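Local structure of periplasmic protein TorT (Vibrio parahaemolyticus, 3O1I) at residues S134-I139 and D166-D171. The protein is a periplasmic solute-binding protein that probably binds trimethylamine N-oxide and works with a sensor kinase, as its TorT relatives do. Sequence-based numbering, arbitrary orientation.
Sequences SGKTNI and DIHIVD
Thr137-Ile139 and Ile167-Ile169 pair as parallel neighbours at the start of strands 137-142 and 167-172, the latter an outermost strand of its four-stranded sheet within the chain. Four backbone hydrogen bonds zip them together, from Thr137 N to Asp166 O (2.9 Å) through to Val170 N and Ile139 O (2.8 Å). Thr137, Ile139, Ile167 and Ile169 share one face. Ile139 CG2 lies 4.0 Å from Ile167 CG2 and equally far from Ile169 CG1; these branched, apolar residues suit extended backbone, Ile139 and Ile167 packing against helices 116-127 and 152-163, Ile169 against 152-163. The other face carries Asn138 and His168, the Asn138 amide plane turned 82° from the ring plane. Lys136, from the loop just before the strand, lays its extended chain beside His168, CE 3.7 Å from His168 CB; both polar-tipped side chains suit their solvent-exposed places. At the strand's start, Thr137 OG1, anti to its carbonyl carbon (chi1 -56°), donates back to Gly135 O at 2.9 Å. Gly135's backbone angles would bring a side chain against Ser134 O, which suits a residue without one, and Asp166 salt-bridges Lys132. With helix 152-163 between them, the strands form the beta-alpha-beta crossover characteristic of the Rossmann-like lobes of periplasmic binding proteins.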
ATOM      1  N   SER D 134      -6.260  21.520  48.194  1.00 81.96           N
ATOM      2  CA  SER D 134      -6.754  22.434  47.173  1.00 83.73           C
ATOM      3  C   SER D 134      -8.065  21.931  46.550  1.00 83.60           C
ATOM      4  O   SER D 134      -8.902  22.727  46.109  1.00 82.92           O
ATOM      5  CB  SER D 134      -5.691  22.627  46.086  1.00 84.36           C
ATOM      6  OG  SER D 134      -6.147  23.513  45.073  1.00 86.34           O
ATOM      7  N   GLY D 135      -8.234  20.608  46.536  1.00 83.48           N
ATOM      8  CA  GLY D 135      -9.424  19.995  45.970  1.00 82.13           C
ATOM      9  C   GLY D 135      -9.066  18.823  45.075  1.00 81.56           C
ATOM     10  O   GLY D 135      -8.379  19.008  44.067  1.00 81.75           O
ATOM     11  N   LYS D 136      -9.519  17.623  45.433  1.00 80.28           N
ATOM     12  CA  LYS D 136      -9.228  16.426  44.647  1.00 79.54           C
ATOM     13  C   LYS D 136      -9.261  16.684  43.150  1.00 79.39           C
ATOM     14  O   LYS D 136     -10.282  17.095  42.603  1.00 79.98           O
ATOM     15  CB  LYS D 136     -10.214  15.307  44.978  1.00 79.84           C
ATOM     16  CG  LYS D 136     -10.094  14.113  44.041  1.00 79.87           C
ATOM     17  CD  LYS D 136     -10.765  12.872  44.601  1.00 80.05           C
ATOM     18  CE  LYS D 136     -10.567  11.688  43.666  1.00 79.56           C
ATOM     19  NZ  LYS D 136     -11.095  10.438  44.265  1.00 79.81           N
ATOM     20  N   THR D 137      -8.137  16.431  42.489  1.00 78.62           N
ATOM     21  CA  THR D 137      -8.026  16.644  41.054  1.00 77.68           C
ATOM     22  C   THR D 137      -7.761  15.319  40.344  1.00 77.44           C
ATOM     23  O   THR D 137      -6.714  14.704  40.537  1.00 78.04           O
ATOM     24  CB  THR D 137      -6.878  17.636  40.744  1.00 77.29           C
ATOM     25  OG1 THR D 137      -7.094  18.859  41.461  1.00 76.53           O
ATOM     26  CG2 THR D 137      -6.810  17.941  39.259  1.00 76.95           C
ATOM     27  N   ASN D 138      -8.714  14.877  39.528  1.00 77.38           N
ATOM     28  CA  ASN D 138      -8.567  13.624  38.789  1.00 76.98           C
ATOM     29  C   ASN D 138      -7.765  13.850  37.513  1.00 75.75           C
ATOM     30  O   ASN D 138      -8.084  14.724  36.702  1.00 75.11           O
ATOM     31  CB  ASN D 138      -9.939  13.025  38.460  1.00 78.25           C
ATOM     32  CG  ASN D 138     -10.664  12.521  39.699  1.00 80.40           C
ATOM     33  OD1 ASN D 138     -10.114  11.740  40.475  1.00 81.65           O
ATOM     34  ND2 ASN D 138     -11.900  12.966  39.888  1.00 82.71           N
ATOM     35  N   ILE D 139      -6.716  13.051  37.345  1.00 74.11           N
ATOM     36  CA  ILE D 139      -5.833  13.176  36.193  1.00 72.76           C
ATOM     37  C   ILE D 139      -5.732  11.862  35.400  1.00 70.08           C
ATOM     38  O   ILE D 139      -5.957  10.774  35.941  1.00 68.28           O
ATOM     39  CB  ILE D 139      -4.423  13.631  36.672  1.00 74.17           C
ATOM     40  CG1 ILE D 139      -3.564  14.038  35.476  1.00 75.54           C
ATOM     41  CG2 ILE D 139      -3.752  12.506  37.474  1.00 75.00           C
ATOM     42  CD1 ILE D 139      -2.126  14.363  35.833  1.00 76.72           C
ATOM     43  N   ASP D 166      -3.183  16.888  46.461  1.00 90.60           N
ATOM     44  CA  ASP D 166      -4.544  16.481  46.134  1.00 89.14           C
ATOM     45  C   ASP D 166      -4.763  16.208  44.645  1.00 87.07           C
ATOM     46  O   ASP D 166      -5.640  16.785  44.002  1.00 86.63           O
ATOM     47  CB  ASP D 166      -5.535  17.529  46.657  1.00 90.32           C
ATOM     48  CG  ASP D 166      -6.296  17.045  47.891  1.00 90.95           C
ATOM     49  OD1 ASP D 166      -5.723  16.267  48.686  1.00 89.07           O
ATOM     50  OD2 ASP D 166      -7.467  17.448  48.068  1.00 91.29           O
ATOM     51  N   ILE D 167      -3.948  15.306  44.114  1.00 84.45           N
ATOM     52  CA  ILE D 167      -4.025  14.913  42.719  1.00 81.53           C
ATOM     53  C   ILE D 167      -4.215  13.403  42.675  1.00 81.42           C
ATOM     54  O   ILE D 167      -3.381  12.655  43.186  1.00 81.61           O
ATOM     55  CB  ILE D 167      -2.736  15.316  41.975  1.00 79.01           C
ATOM     56  CG1 ILE D 167      -2.753  16.824  41.739  1.00 76.29           C
ATOM     57  CG2 ILE D 167      -2.611  14.549  40.671  1.00 77.95           C
ATOM     58  CD1 ILE D 167      -1.514  17.351  41.116  1.00 74.96           C
ATOM     59  N   HIS D 168      -5.327  12.968  42.085  1.00 80.22           N
ATOM     60  CA  HIS D 168      -5.643  11.547  41.975  1.00 79.14           C
ATOM     61  C   HIS D 168      -5.489  11.104  40.524  1.00 79.08           C
ATOM     62  O   HIS D 168      -5.735  11.882  39.602  1.00 78.38           O
ATOM     63  CB  HIS D 168      -7.087  11.291  42.425  1.00 78.81           C
ATOM     64  CG  HIS D 168      -7.457   9.841  42.489  1.00 78.47           C
ATOM     65  ND1 HIS D 168      -7.047   9.018  43.516  1.00 79.60           N
ATOM     66  CD2 HIS D 168      -8.184   9.064  41.650  1.00 78.27           C
ATOM     67  CE1 HIS D 168      -7.507   7.796  43.308  1.00 78.61           C
ATOM     68  NE2 HIS D 168      -8.199   7.797  42.182  1.00 78.60           N
ATOM     69  N   ILE D 169      -5.070   9.858  40.328  1.00 79.00           N
ATOM     70  CA  ILE D 169      -4.926   9.312  38.983  1.00 78.10           C
ATOM     71  C   ILE D 169      -6.161   8.447  38.729  1.00 78.45           C
ATOM     72  O   ILE D 169      -6.391   7.458  39.434  1.00 77.70           O
ATOM     73  CB  ILE D 169      -3.658   8.440  38.848  1.00 76.61           C
ATOM     74  CG1 ILE D 169      -2.427   9.221  39.310  1.00 76.56           C
ATOM     75  CG2 ILE D 169      -3.456   8.039  37.397  1.00 75.81           C
ATOM     76  CD1 ILE D 169      -1.126   8.442  39.185  1.00 75.45           C
ATOM     77  N   VAL D 170      -6.972   8.838  37.749  1.00 78.53           N
ATOM     78  CA  VAL D 170      -8.175   8.081  37.425  1.00 78.33           C
ATOM     79  C   VAL D 170      -7.728   6.740  36.881  1.00 78.14           C
ATOM     80  O   VAL D 170      -8.276   5.697  37.235  1.00 78.37           O
ATOM     81  CB  VAL D 170      -9.023   8.796  36.362  1.00 78.14           C
ATOM     82  CG1 VAL D 170     -10.223   7.944  35.988  1.00 77.38           C
ATOM     83  CG2 VAL D 170      -9.484  10.137  36.894  1.00 78.72           C
ATOM     84  N   ASP D 171      -6.724   6.781  36.013  1.00 77.96           N
ATOM     85  CA  ASP D 171      -6.169   5.578  35.427  1.00 78.10           C
ATOM     86  C   ASP D 171      -5.015   5.932  34.499  1.00 76.62           C
ATOM     87  O   ASP D 171      -4.618   7.094  34.386  1.00 75.40           O
ATOM     88  CB  ASP D 171      -7.243   4.800  34.653  1.00 81.31           C
ATOM     89  CG  ASP D 171      -7.109   3.284  34.830  1.00 83.84           C
ATOM     90  OD1 ASP D 171      -7.811   2.535  34.116  1.00 84.66           O
ATOM     91  OD2 ASP D 171      -6.309   2.839  35.689  1.00 83.31           O
TER